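Side-chain contacts in ECL CdiI (Enterobacter cloacae subsp. cloacae, PDB 4NTQ), which serves as the immunity protein of a contact-dependent growth inhibition system, binding the CdiA toxin, an RNase that attacks ribosomal RNA: residues B[9-14]-B[18-23]; B[54-59]-B[131-136]; B[66-71]-B[75-80]; B[99-104]-B[110-115]. One frame throughout, in Å; residues are numbered along the deposited sequence.

Interaction 1 (B[9-14]-B[18-23]); sequences EPVSME and VQPSSI
The ring of Pro10 lies obliquely beside the side-chain amide of Gln19, with Pro10 CG 3.8 Å from Gln19 OE1. This amide is held by its nitrogen: Gln19 NE2 donates to Pro20 O in a short bond, with the acceptor almost in the amide plane, and it also bonds Gly8 O just before the hairpin. Gln19 CG stands opposite the backbone N (chi1 173°) and the chain then bends at chi2, which brings the amide back over the following peptide. The second proline ring, Pro20, is touched at CG by Val11 CG2 (3.9 Å) and at CD by Glu9 O. The backbone pairing lies beside these contacts. Val11 and Val18 form an antiparallel hydrogen-bonded pair, in which Val11 N donates to Val18 O at 3.1 Å and Val18 N donates to Val11 O at 2.9 Å. The second bond is the straighter (172° against 149° at hydrogen). Val18 O also receives a CA-H contact from Pro10 CA at 3.2 Å. The two valines point to the same face of the sheet, and Val18 CG2 reaches across to SE of Met13, a selenomethionine whose poor order makes that contact tentative. Strand 28-35 backs the hairpin through His33, which touches Val18 and Met13. Chemically, two reciprocal backbone hydrogen bonds between Val11 and Val18 carry the short pairing, flanked by proline and valine carbons. Proline lacks an amide proton, so Pro10 can offer Val18 O only a C-H. The two carbonyls that take Gln19 NE2 would fix the rotation of the amide and turn its OE1 to the Pro10 ring.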
loop_
_atom_site.group_PDB
_atom_site.type_symbol
_atom_site.label_atom_id
_atom_site.label_comp_id
_atom_site.label_asym_id
_atom_site.label_seq_id
_atom_site.Cartn_x
_atom_site.Cartn_y
_atom_site.Cartn_z
ATOM N N GLU B 9 -3.234 16.518 12.071
ATOM C CA GLU B 9 -2.103 16.157 12.918
ATOM C C GLU B 9 -1.949 14.644 13.093
ATOM O O GLU B 9 -2.922 13.900 12.979
ATOM C CB GLU B 9 -2.219 16.846 14.278
ATOM C CG GLU B 9 -3.537 16.647 14.983
ATOM C CD GLU B 9 -3.708 17.640 16.117
ATOM O OE1 GLU B 9 -2.785 18.472 16.297
ATOM O OE2 GLU B 9 -4.750 17.593 16.818
ATOM N N PRO B 10 -0.715 14.184 13.349
ATOM C CA PRO B 10 -0.504 12.746 13.554
ATOM C C PRO B 10 -1.310 12.250 14.744
ATOM O O PRO B 10 -1.480 12.986 15.716
ATOM C CB PRO B 10 0.996 12.647 13.843
ATOM C CG PRO B 10 1.573 13.833 13.134
ATOM C CD PRO B 10 0.555 14.927 13.298
ATOM N N VAL B 11 -1.836 11.033 14.646
ATOM C CA VAL B 11 -2.633 10.470 15.724
ATOM C C VAL B 11 -2.236 9.026 15.962
ATOM O O VAL B 11 -1.646 8.383 15.094
ATOM C CB VAL B 11 -4.125 10.526 15.399
ATOM C CG1 VAL B 11 -4.635 11.971 15.443
ATOM C CG2 VAL B 11 -4.375 9.886 14.027
ATOM N N SER B 12 -2.555 8.526 17.147
ATOM C CA SER B 12 -2.228 7.158 17.515
ATOM C C SER B 12 -3.260 6.178 16.969
ATOM O O SER B 12 -4.446 6.288 17.284
ATOM C CB SER B 12 -2.175 7.037 19.031
ATOM O OG SER B 12 -2.144 5.683 19.417
HETATM N N MSE B 13 -2.823 5.222 16.150
HETATM C CA MSE B 13 -3.731 4.176 15.666
HETATM C C MSE B 13 -3.063 2.830 15.526
HETATM O O MSE B 13 -1.941 2.726 15.008
HETATM C CB MSE B 13 -4.380 4.544 14.332
HETATM C CG MSE B 13 -5.325 5.731 14.407
HETATM SE SE MSE B 13 -5.928 6.301 12.649
HETATM C CE MSE B 13 -7.605 5.329 12.811
ATOM N N GLU B 14 -3.785 1.802 15.967
ATOM C CA GLU B 14 -3.275 0.442 15.985
ATOM C C GLU B 14 -1.954 0.434 16.721
ATOM O O GLU B 14 -1.008 -0.233 16.317
ATOM C CB GLU B 14 -3.115 -0.117 14.568
ATOM C CG GLU B 14 -3.556 -1.556 14.444
ATOM C CD GLU B 14 -5.025 -1.744 14.780
ATOM O OE1 GLU B 14 -5.877 -1.274 13.995
ATOM O OE2 GLU B 14 -5.328 -2.354 15.831
ATOM N N VAL B 18 0.602 7.639 13.431
ATOM C CA VAL B 18 0.497 7.636 11.984
ATOM C C VAL B 18 0.126 9.013 11.490
ATOM O O VAL B 18 -0.355 9.860 12.248
ATOM C CB VAL B 18 -0.529 6.614 11.481
ATOM C CG1 VAL B 18 -0.254 5.227 12.094
ATOM C CG2 VAL B 18 -1.939 7.082 11.799
ATOM N N GLN B 19 0.375 9.234 10.212
ATOM C CA GLN B 19 0.016 10.474 9.559
ATOM C C GLN B 19 -1.178 10.191 8.666
ATOM O O GLN B 19 -1.044 9.478 7.650
ATOM C CB GLN B 19 1.199 10.982 8.721
ATOM C CG GLN B 19 0.883 12.182 7.865
ATOM C CD GLN B 19 0.294 13.324 8.671
ATOM O OE1 GLN B 19 1.001 14.006 9.410
ATOM N NE2 GLN B 19 -1.010 13.542 8.527
ATOM N N PRO B 20 -2.358 10.722 9.042
ATOM C CA PRO B 20 -3.517 10.551 8.160
ATOM C C PRO B 20 -3.234 11.264 6.858
ATOM O O PRO B 20 -2.717 12.369 6.890
ATOM C CB PRO B 20 -4.671 11.232 8.920
ATOM C CG PRO B 20 -4.239 11.254 10.345
ATOM C CD PRO B 20 -2.715 11.420 10.293
ATOM N N SER B 21 -3.537 10.605 5.741
ATOM C CA SER B 21 -3.187 11.066 4.409
ATOM C C SER B 21 -4.187 10.527 3.402
ATOM O O SER B 21 -4.991 9.644 3.709
ATOM C CB SER B 21 -1.816 10.521 3.984
ATOM O OG SER B 21 -0.809 10.762 4.941
ATOM N N SER B 22 -4.088 11.018 2.173
ATOM C CA SER B 22 -4.857 10.454 1.074
ATOM C C SER B 22 -3.963 10.240 -0.122
ATOM O O SER B 22 -3.000 10.980 -0.344
ATOM C CB SER B 22 -5.972 11.400 0.657
ATOM O OG SER B 22 -7.169 11.037 1.301
ATOM N N ILE B 23 -4.298 9.231 -0.909
ATOM C CA ILE B 23 -3.751 9.156 -2.235
ATOM C C ILE B 23 -4.867 9.481 -3.229
ATOM O O ILE B 23 -5.980 8.979 -3.109
ATOM C CB ILE B 23 -3.094 7.795 -2.507
ATOM C CG1 ILE B 23 -2.443 7.799 -3.885
ATOM C CG2 ILE B 23 -4.108 6.660 -2.410
ATOM C CD1 ILE B 23 -1.667 6.527 -4.199
#

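Interaction 2 (B[54-59]-B[131-136]); sequences EGLSNK and TDLNSV
Leu133 faces Leu56 and Lys59, presenting one methyl to each. From CB the chain runs to CG, which lies trans to the backbone N (chi1 -176°) and directs the branch at helix 41-58; neither CB nor CG makes a close contact with segment 54-59. At the tip, Leu133 CD1 meets Leu56 CD2 at 3.6 Å, the closest approach of the two segments, and the two leucines are crossed at a slant. Leu133 CD2 lies 3.8 Å from Lys59 CE, roughly at right angles to the lysine chain, but Lys59 has two conformers and this contact is doubtful. One turn further on, Val136 CG1 sits a looser 4.4 Å from the same Leu56 CD2. No hydrogen bond crosses the contact. Asp132, the N-cap of helix 133-144, accepts weakly from Ser135 N through OD1, while Ser135 OG donates to Asp132 O at 2.9 Å and receives a bond from Thr131 OG1. The meeting is thus between the C-terminal end of helix 41-58 and the first turn of helix 133-144, just after strand 129-132. Phe84 of strand 76-85 touches Leu56 and Leu133, and Leu137 and Tyr140 extend the packing on Leu56.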
loop_
_atom_site.group_PDB
_atom_site.type_symbol
_atom_site.label_atom_id
_atom_site.label_comp_id
_atom_site.label_asym_id
_atom_site.label_seq_id
_atom_site.Cartn_x
_atom_site.Cartn_y
_atom_site.Cartn_z
ATOM N N GLU B 54 13.562 7.793 -11.037
ATOM C CA GLU B 54 13.971 6.563 -11.726
ATOM C C GLU B 54 12.931 6.138 -12.751
ATOM O O GLU B 54 13.250 5.965 -13.925
ATOM C CB GLU B 54 14.193 5.402 -10.751
ATOM C CG GLU B 54 15.149 5.669 -9.604
ATOM C CD GLU B 54 15.188 4.513 -8.615
ATOM O OE1 GLU B 54 14.534 3.484 -8.889
ATOM O OE2 GLU B 54 15.861 4.631 -7.566
ATOM N N GLY B 55 11.688 5.971 -12.303
ATOM C CA GLY B 55 10.624 5.503 -13.175
ATOM C C GLY B 55 10.351 6.440 -14.340
ATOM O O GLY B 55 10.276 6.009 -15.489
ATOM N N LEU B 56 10.203 7.729 -14.052
ATOM C CA LEU B 56 9.979 8.697 -15.122
ATOM C C LEU B 56 11.121 8.675 -16.141
ATOM O O LEU B 56 10.890 8.767 -17.348
ATOM C CB LEU B 56 9.777 10.123 -14.563
ATOM C CG LEU B 56 8.397 10.381 -13.943
ATOM C CD1 LEU B 56 8.356 11.687 -13.199
ATOM C CD2 LEU B 56 7.348 10.367 -15.035
ATOM N N SER B 57 12.350 8.553 -15.657
ATOM C CA SER B 57 13.499 8.694 -16.541
ATOM C C SER B 57 13.507 7.636 -17.651
ATOM O O SER B 57 13.741 7.967 -18.808
ATOM C CB SER B 57 14.811 8.694 -15.755
ATOM O OG SER B 57 15.106 7.404 -15.261
ATOM N N ASN B 58 13.197 6.385 -17.316
ATOM C CA ASN B 58 13.185 5.313 -18.319
ATOM C C ASN B 58 11.800 4.726 -18.601
ATOM O O ASN B 58 11.684 3.695 -19.260
ATOM C CB ASN B 58 14.160 4.190 -17.937
ATOM C CG ASN B 58 13.899 3.640 -16.547
ATOM O OD1 ASN B 58 12.763 3.635 -16.062
ATOM N ND2 ASN B 58 14.955 3.197 -15.887
ATOM N N LYS B 59 10.768 5.382 -18.076
ATOM C CA LYS B 59 9.379 4.999 -18.332
ATOM C C LYS B 59 9.080 3.527 -18.016
ATOM O O LYS B 59 8.392 2.841 -18.770
ATOM C CB LYS B 59 8.996 5.348 -19.772
ATOM C CG LYS B 59 9.084 6.843 -20.084
ATOM C CD LYS B 59 8.059 7.639 -19.277
ATOM C CE LYS B 59 8.103 9.126 -19.601
ATOM N NZ LYS B 59 9.131 9.855 -18.816
ATOM N N THR B 131 -4.101 7.589 -14.442
ATOM C CA THR B 131 -4.008 9.030 -14.545
ATOM C C THR B 131 -2.989 9.368 -15.634
ATOM O O THR B 131 -2.262 8.493 -16.088
ATOM C CB THR B 131 -3.605 9.661 -13.194
ATOM O OG1 THR B 131 -3.648 11.076 -13.312
ATOM C CG2 THR B 131 -2.195 9.231 -12.758
ATOM N N ASP B 132 -2.941 10.624 -16.063
ATOM C CA ASP B 132 -2.078 10.998 -17.184
ATOM C C ASP B 132 -0.641 11.265 -16.715
ATOM O O ASP B 132 -0.400 11.508 -15.537
ATOM C CB ASP B 132 -2.643 12.221 -17.901
ATOM C CG ASP B 132 -2.505 13.483 -17.079
ATOM O OD1 ASP B 132 -2.868 13.469 -15.891
ATOM O OD2 ASP B 132 -2.009 14.489 -17.609
ATOM N N LEU B 133 0.312 11.204 -17.639
ATOM C CA LEU B 133 1.718 11.439 -17.314
ATOM C C LEU B 133 1.946 12.814 -16.711
ATOM O O LEU B 133 2.668 12.939 -15.719
ATOM C CB LEU B 133 2.592 11.288 -18.555
ATOM C CG LEU B 133 4.090 11.428 -18.324
ATOM C CD1 LEU B 133 4.510 10.474 -17.211
ATOM C CD2 LEU B 133 4.843 11.125 -19.615
ATOM N N ASN B 134 1.336 13.844 -17.301
ATOM C CA ASN B 134 1.514 15.209 -16.807
ATOM C C ASN B 134 1.188 15.355 -15.328
ATOM O O ASN B 134 1.833 16.124 -14.611
ATOM C CB ASN B 134 0.670 16.210 -17.605
ATOM C CG ASN B 134 1.327 16.628 -18.911
ATOM O OD1 ASN B 134 2.552 16.633 -19.038
ATOM N ND2 ASN B 134 0.508 16.994 -19.886
ATOM N N SER B 135 0.184 14.622 -14.861
ATOM C CA SER B 135 -0.238 14.817 -13.483
ATOM C C SER B 135 0.800 14.180 -12.553
ATOM O O SER B 135 0.997 14.631 -11.425
ATOM C CB SER B 135 -1.649 14.273 -13.242
ATOM O OG SER B 135 -1.643 12.867 -13.327
ATOM N N VAL B 136 1.491 13.157 -13.044
ATOM C CA VAL B 136 2.562 12.538 -12.268
ATOM C C VAL B 136 3.803 13.423 -12.272
ATOM O O VAL B 136 4.483 13.570 -11.255
ATOM C CB VAL B 136 2.910 11.138 -12.793
ATOM C CG1 VAL B 136 4.123 10.581 -12.052
ATOM C CG2 VAL B 136 1.706 10.208 -12.636
#

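Interaction 3 (B[66-71]-B[75-80])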
loop_
_atom_site.group_PDB
_atom_site.type_symbol
_atom_site.label_atom_id
_atom_site.label_comp_id
_atom_site.label_asym_id
_atom_site.label_seq_id
_atom_site.Cartn_x
_atom_site.Cartn_y
_atom_site.Cartn_z
ATOM N N VAL B 66 3.958 3.449 1.158
ATOM C CA VAL B 66 3.121 4.195 2.090
ATOM C C VAL B 66 3.130 3.537 3.469
ATOM O O VAL B 66 2.250 3.767 4.306
ATOM C CB VAL B 66 1.715 4.396 1.551
ATOM C CG1 VAL B 66 1.784 5.249 0.275
ATOM C CG2 VAL B 66 1.061 3.063 1.306
ATOM N N SER B 67 4.143 2.706 3.685
ATOM C CA SER B 67 4.495 2.273 5.020
ATOM C C SER B 67 5.943 1.821 4.960
ATOM O O SER B 67 6.404 1.340 3.927
ATOM C CB SER B 67 3.587 1.133 5.508
ATOM O OG SER B 67 3.862 -0.067 4.806
HETATM N N MSE B 68 6.649 1.974 6.074
HETATM C CA MSE B 68 8.046 1.629 6.151
HETATM C C MSE B 68 8.419 1.449 7.604
HETATM O O MSE B 68 7.957 2.191 8.475
HETATM C CB MSE B 68 8.904 2.730 5.534
HETATM C CG MSE B 68 10.391 2.412 5.531
HETATM SE SE MSE B 68 10.770 0.830 4.428
HETATM C CE MSE B 68 9.585 1.276 2.918
ATOM N N TYR B 69 9.245 0.447 7.861
ATOM C CA TYR B 69 9.783 0.233 9.187
ATOM C C TYR B 69 11.237 -0.078 9.004
ATOM O O TYR B 69 11.725 -0.078 7.870
ATOM C CB TYR B 69 9.060 -0.918 9.868
ATOM C CG TYR B 69 7.590 -0.641 10.074
ATOM C CD1 TYR B 69 6.648 -1.015 9.116
ATOM C CD2 TYR B 69 7.142 0.018 11.217
ATOM C CE1 TYR B 69 5.300 -0.756 9.305
ATOM C CE2 TYR B 69 5.801 0.281 11.415
ATOM C CZ TYR B 69 4.885 -0.105 10.464
ATOM O OH TYR B 69 3.548 0.165 10.665
ATOM N N GLU B 70 11.930 -0.303 10.118
ATOM C CA GLU B 70 13.274 -0.848 10.096
ATOM C C GLU B 70 13.269 -2.005 9.115
ATOM O O GLU B 70 12.532 -2.970 9.304
ATOM C CB GLU B 70 13.650 -1.354 11.485
ATOM C CG GLU B 70 15.116 -1.720 11.643
ATOM C CD GLU B 70 16.002 -0.500 11.815
ATOM O OE1 GLU B 70 15.598 0.421 12.556
ATOM O OE2 GLU B 70 17.097 -0.462 11.211
ATOM N N PRO B 71 14.056 -1.891 8.038
ATOM C CA PRO B 71 14.066 -2.911 6.975
ATOM C C PRO B 71 14.369 -4.350 7.441
ATOM O O PRO B 71 13.795 -5.284 6.877
ATOM C CB PRO B 71 15.139 -2.396 6.008
ATOM C CG PRO B 71 15.131 -0.897 6.222
ATOM C CD PRO B 71 14.870 -0.711 7.691
ATOM N N ASN B 75 8.227 -7.062 7.898
ATOM C CA ASN B 75 7.639 -8.217 7.223
ATOM C C ASN B 75 7.044 -7.893 5.856
ATOM O O ASN B 75 7.080 -8.723 4.946
ATOM C CB ASN B 75 6.570 -8.872 8.095
ATOM C CG ASN B 75 7.156 -9.829 9.092
ATOM O OD1 ASN B 75 8.167 -10.485 8.822
ATOM N ND2 ASN B 75 6.538 -9.911 10.263
ATOM N N PHE B 76 6.485 -6.692 5.726
ATOM C CA PHE B 76 5.870 -6.244 4.475
ATOM C C PHE B 76 5.594 -4.739 4.492
ATOM O O PHE B 76 5.483 -4.141 5.550
ATOM C CB PHE B 76 4.555 -6.978 4.239
ATOM C CG PHE B 76 3.516 -6.723 5.303
ATOM C CD1 PHE B 76 2.622 -5.669 5.183
ATOM C CD2 PHE B 76 3.422 -7.546 6.406
ATOM C CE1 PHE B 76 1.663 -5.440 6.151
ATOM C CE2 PHE B 76 2.467 -7.332 7.370
ATOM C CZ PHE B 76 1.588 -6.273 7.247
ATOM N N ILE B 77 5.477 -4.139 3.318
ATOM C CA ILE B 77 5.123 -2.736 3.227
ATOM C C ILE B 77 4.063 -2.555 2.157
ATOM O O ILE B 77 4.017 -3.317 1.186
ATOM C CB ILE B 77 6.336 -1.865 2.861
ATOM C CG1 ILE B 77 6.848 -2.228 1.463
ATOM C CG2 ILE B 77 7.432 -2.001 3.917
ATOM C CD1 ILE B 77 8.005 -1.386 0.966
ATOM N N PHE B 78 3.194 -1.566 2.351
ATOM C CA PHE B 78 2.207 -1.213 1.339
ATOM C C PHE B 78 2.825 -0.231 0.376
ATOM O O PHE B 78 3.566 0.667 0.782
ATOM C CB PHE B 78 0.942 -0.613 1.959
ATOM C CG PHE B 78 0.147 -1.589 2.768
ATOM C CD1 PHE B 78 -0.825 -2.371 2.172
ATOM C CD2 PHE B 78 0.382 -1.734 4.122
ATOM C CE1 PHE B 78 -1.556 -3.269 2.914
ATOM C CE2 PHE B 78 -0.343 -2.638 4.870
ATOM C CZ PHE B 78 -1.314 -3.409 4.264
ATOM N N THR B 79 2.542 -0.418 -0.908
ATOM C CA THR B 79 3.028 0.494 -1.921
ATOM C C THR B 79 1.934 0.809 -2.912
ATOM O O THR B 79 0.977 0.045 -3.070
ATOM C CB THR B 79 4.171 -0.127 -2.725
ATOM O OG1 THR B 79 3.653 -1.219 -3.491
ATOM C CG2 THR B 79 5.294 -0.621 -1.802
ATOM N N TRP B 80 2.079 1.949 -3.574
ATOM C CA TRP B 80 1.296 2.242 -4.758
ATOM C C TRP B 80 2.297 2.320 -5.895
ATOM O O TRP B 80 3.312 3.013 -5.784
ATOM C CB TRP B 80 0.475 3.521 -4.572
ATOM C CG TRP B 80 -0.657 3.272 -3.575
ATOM C CD1 TRP B 80 -0.543 3.177 -2.220
ATOM C CD2 TRP B 80 -2.040 3.009 -3.877
ATOM N NE1 TRP B 80 -1.767 2.897 -1.657
ATOM C CE2 TRP B 80 -2.702 2.795 -2.649
ATOM C CE3 TRP B 80 -2.784 2.945 -5.067
ATOM C CZ2 TRP B 80 -4.069 2.523 -2.573
ATOM C CZ3 TRP B 80 -4.140 2.679 -4.991
ATOM C CH2 TRP B 80 -4.768 2.462 -3.751
HETATM O O HOH W 1 3.746 -2.045 6.303
#
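Ser67 and Phe78 are brought together by a chi1 of 71° at the serine, which sets OG between its own backbone N and carbonyl carbon and swings it toward strand 76-85. There Ser67 OG accepts from Phe78 N at 3.0 Å, a fairly straight bond (162°), so a side-chain oxygen takes the place of a backbone acceptor for this strand amide. A water bonded to Ser67 OG gives a hydrogen to Phe76 O at 2.8 Å, bridging the loop to the strand. Ser67 OG also lies at the edge of the Phe78 ring, near its plane. Next to it Val66 N donates to Phe78 O at 2.8 Å, nearly linear at hydrogen. Val66 CG2 packs on Phe78 CB (3.7 Å) and meets the Trp80 ring at its edge, 3.9 Å from CD1. On the far end, the selenomethionine Met68 folds back at chi2 and chi3, so that its CE reaches Ile77 CD1 at 3.7 Å, the two side chains running alongside each other. Strand 88-97 flanks strand 76-85 on its other edge. Asn75 ND2 hydrogen-bonds Pro179 O of the CdiA toxin chain, and Phe76 packs on that same Pro179. The arrangement is that of an antiparallel sheet edge where strand 61-65 gives way to an irregular loop that still follows its neighbour, with toxin contacts at Asn75 and Phe76 where the strand begins, and again at Tyr69 and Trp80.

Interaction 4 (B[99-104]-B[110-115])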
loop_
_atom_site.group_PDB
_atom_site.type_symbol
_atom_site.label_atom_id
_atom_site.label_comp_id
_atom_site.label_asym_id
_atom_site.label_seq_id
_atom_site.Cartn_x
_atom_site.Cartn_y
_atom_site.Cartn_z
ATOM N N GLU B 99 9.228 -10.986 4.566
ATOM C CA GLU B 99 9.404 -11.778 5.778
ATOM C C GLU B 99 10.601 -12.693 5.634
ATOM O O GLU B 99 11.371 -12.877 6.582
ATOM C CB GLU B 99 8.139 -12.581 6.081
ATOM N N GLU B 100 10.773 -13.238 4.434
ATOM C CA GLU B 100 11.921 -14.088 4.156
ATOM C C GLU B 100 12.841 -13.446 3.122
ATOM O O GLU B 100 13.233 -14.088 2.131
ATOM C CB GLU B 100 11.483 -15.495 3.723
ATOM C CG GLU B 100 10.761 -16.290 4.812
ATOM C CD GLU B 100 11.515 -16.331 6.141
ATOM O OE1 GLU B 100 12.750 -16.524 6.142
ATOM O OE2 GLU B 100 10.861 -16.189 7.196
ATOM N N CYS B 101 13.190 -12.185 3.377
ATOM C CA CYS B 101 14.165 -11.471 2.562
ATOM C C CYS B 101 15.439 -11.162 3.355
ATOM O O CYS B 101 16.500 -11.764 3.129
ATOM C CB CYS B 101 13.566 -10.165 2.045
ATOM S SG CYS B 101 13.652 -9.969 0.268
ATOM N N HIS B 102 15.306 -10.211 4.279
ATOM C CA HIS B 102 16.422 -9.625 5.028
ATOM C C HIS B 102 17.327 -8.749 4.159
ATOM O O HIS B 102 17.997 -7.845 4.672
ATOM C CB HIS B 102 17.227 -10.691 5.777
ATOM N N GLY B 103 17.314 -9.003 2.849
ATOM C CA GLY B 103 18.131 -8.275 1.899
ATOM C C GLY B 103 17.585 -6.913 1.540
ATOM O O GLY B 103 18.311 -6.075 1.007
ATOM N N PHE B 104 16.312 -6.685 1.854
ATOM C CA PHE B 104 15.607 -5.483 1.407
ATOM C C PHE B 104 16.194 -4.168 1.919
ATOM O O PHE B 104 16.728 -4.098 3.022
ATOM C CB PHE B 104 14.114 -5.556 1.756
ATOM C CG PHE B 104 13.368 -4.268 1.492
ATOM C CD1 PHE B 104 13.067 -3.882 0.192
ATOM C CD2 PHE B 104 12.998 -3.431 2.539
ATOM C CE1 PHE B 104 12.403 -2.694 -0.065
ATOM C CE2 PHE B 104 12.327 -2.241 2.292
ATOM C CZ PHE B 104 12.029 -1.872 0.986
ATOM N N ASN B 110 12.370 -0.110 -6.303
ATOM C CA ASN B 110 11.914 -0.340 -7.661
ATOM C C ASN B 110 12.390 -1.678 -8.231
ATOM O O ASN B 110 11.781 -2.194 -9.163
ATOM C CB ASN B 110 12.257 0.841 -8.579
ATOM C CG ASN B 110 11.270 1.989 -8.435
ATOM O OD1 ASN B 110 10.080 1.768 -8.259
ATOM N ND2 ASN B 110 11.765 3.215 -8.486
ATOM N N LYS B 111 13.460 -2.234 -7.652
ATOM C CA LYS B 111 13.928 -3.583 -7.988
ATOM C C LYS B 111 12.972 -4.664 -7.474
ATOM O O LYS B 111 12.958 -5.776 -7.992
ATOM C CB LYS B 111 15.333 -3.851 -7.420
ATOM C CG LYS B 111 16.453 -2.989 -7.988
ATOM C CD LYS B 111 16.601 -3.171 -9.495
ATOM C CE LYS B 111 16.995 -4.602 -9.866
ATOM N NZ LYS B 111 17.123 -4.795 -11.350
ATOM N N PHE B 112 12.176 -4.339 -6.454
ATOM C CA PHE B 112 11.319 -5.346 -5.821
ATOM C C PHE B 112 9.964 -5.433 -6.505
ATOM O O PHE B 112 9.083 -6.176 -6.097
ATOM C CB PHE B 112 11.188 -5.076 -4.316
ATOM C CG PHE B 112 12.471 -5.280 -3.564
ATOM C CD1 PHE B 112 12.659 -6.408 -2.770
ATOM C CD2 PHE B 112 13.508 -4.366 -3.681
ATOM C CE1 PHE B 112 13.858 -6.607 -2.086
ATOM C CE2 PHE B 112 14.709 -4.556 -3.006
ATOM C CZ PHE B 112 14.885 -5.683 -2.202
ATOM N N ILE B 113 9.830 -4.667 -7.569
ATOM C CA ILE B 113 8.586 -4.564 -8.309
ATOM C C ILE B 113 8.838 -5.152 -9.672
ATOM O O ILE B 113 9.853 -4.820 -10.298
ATOM C CB ILE B 113 8.221 -3.080 -8.531
ATOM C CG1 ILE B 113 7.843 -2.422 -7.198
ATOM C CG2 ILE B 113 7.127 -2.948 -9.581
ATOM C CD1 ILE B 113 6.900 -3.259 -6.341
ATOM N N GLU B 114 7.946 -6.010 -10.153
ATOM C CA GLU B 114 8.157 -6.550 -11.481
ATOM C C GLU B 114 7.163 -5.963 -12.459
ATOM O O GLU B 114 6.327 -5.136 -12.084
ATOM C CB GLU B 114 8.123 -8.072 -11.477
ATOM C CG GLU B 114 6.775 -8.674 -11.200
ATOM C CD GLU B 114 6.879 -10.161 -10.971
ATOM O OE1 GLU B 114 8.023 -10.662 -10.825
ATOM O OE2 GLU B 114 5.823 -10.827 -10.942
ATOM N N SER B 115 7.260 -6.389 -13.713
ATOM C CA SER B 115 6.519 -5.748 -14.783
ATOM C C SER B 115 5.033 -5.912 -14.545
ATOM O O SER B 115 4.617 -6.694 -13.692
ATOM C CB SER B 115 6.946 -6.287 -16.153
ATOM O OG SER B 115 6.067 -7.293 -16.608
#
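Aromatic contact dominates: Phe104 and Phe112 form a T-shaped pair in which the edge of Phe104 points at the face of Phe112. The planes stand at 83° and the centroids are 4.9 Å apart. Phe104 CD1 is the atom that does the touching; it hangs over the centre of the Phe112 ring, 3.5 Å from Phe112 CZ and 3.6 Å from Phe112 CE1. Further along the same edge, Phe104 CE1 comes within 4.1 Å of Phe112 CD2. The extended first torsion of Phe104 (chi1 172°) carries its ring away from its own backbone N and puts CD1 on the partner's face, while the first bond of the Phe112 side chain points toward segment 99-104. The second kind of contact is sulfur-aromatic. Cys101 SG lies at the edge of the Phe112 ring, near its plane, 4.1 Å from Phe112 CE1. Polar bonds play no part across this contact. Around it, Phe104 is buried against Ile77 of strand 76-85, Met68 and Leu98, whereas Phe112 is partly exposed. Ile113, next to Phe112, packs on strands 61-65 and 76-85, tying its segment to the sheet. Such an edge-to-face pair is a common way for two rings to pack, and here it joins two portions of the long connection between strands 88-97 and 129-132.

From the N terminus, interaction 1 closes first, a short hairpin between strands 11-13 and 16-25 that is complete before helix 41-58 begins. Interaction 2 opens at the end of that helix and closes only at 131-136, a span that takes in both remaining contacts. Within it interaction 3 closes the loop between strands 61-65 and 76-85, and interaction 4 then gathers the connection after strand 88-97; those two follow in series and none of the contacts cross. Interaction 1 touches interaction 3 through Ile23 and Trp80, linking the two sheets. Interactions 3 and 4 meet at Met68, Ile77 and Phe104, while Glu54 probably hydrogen-bonds Asn110, joining 2 to 4.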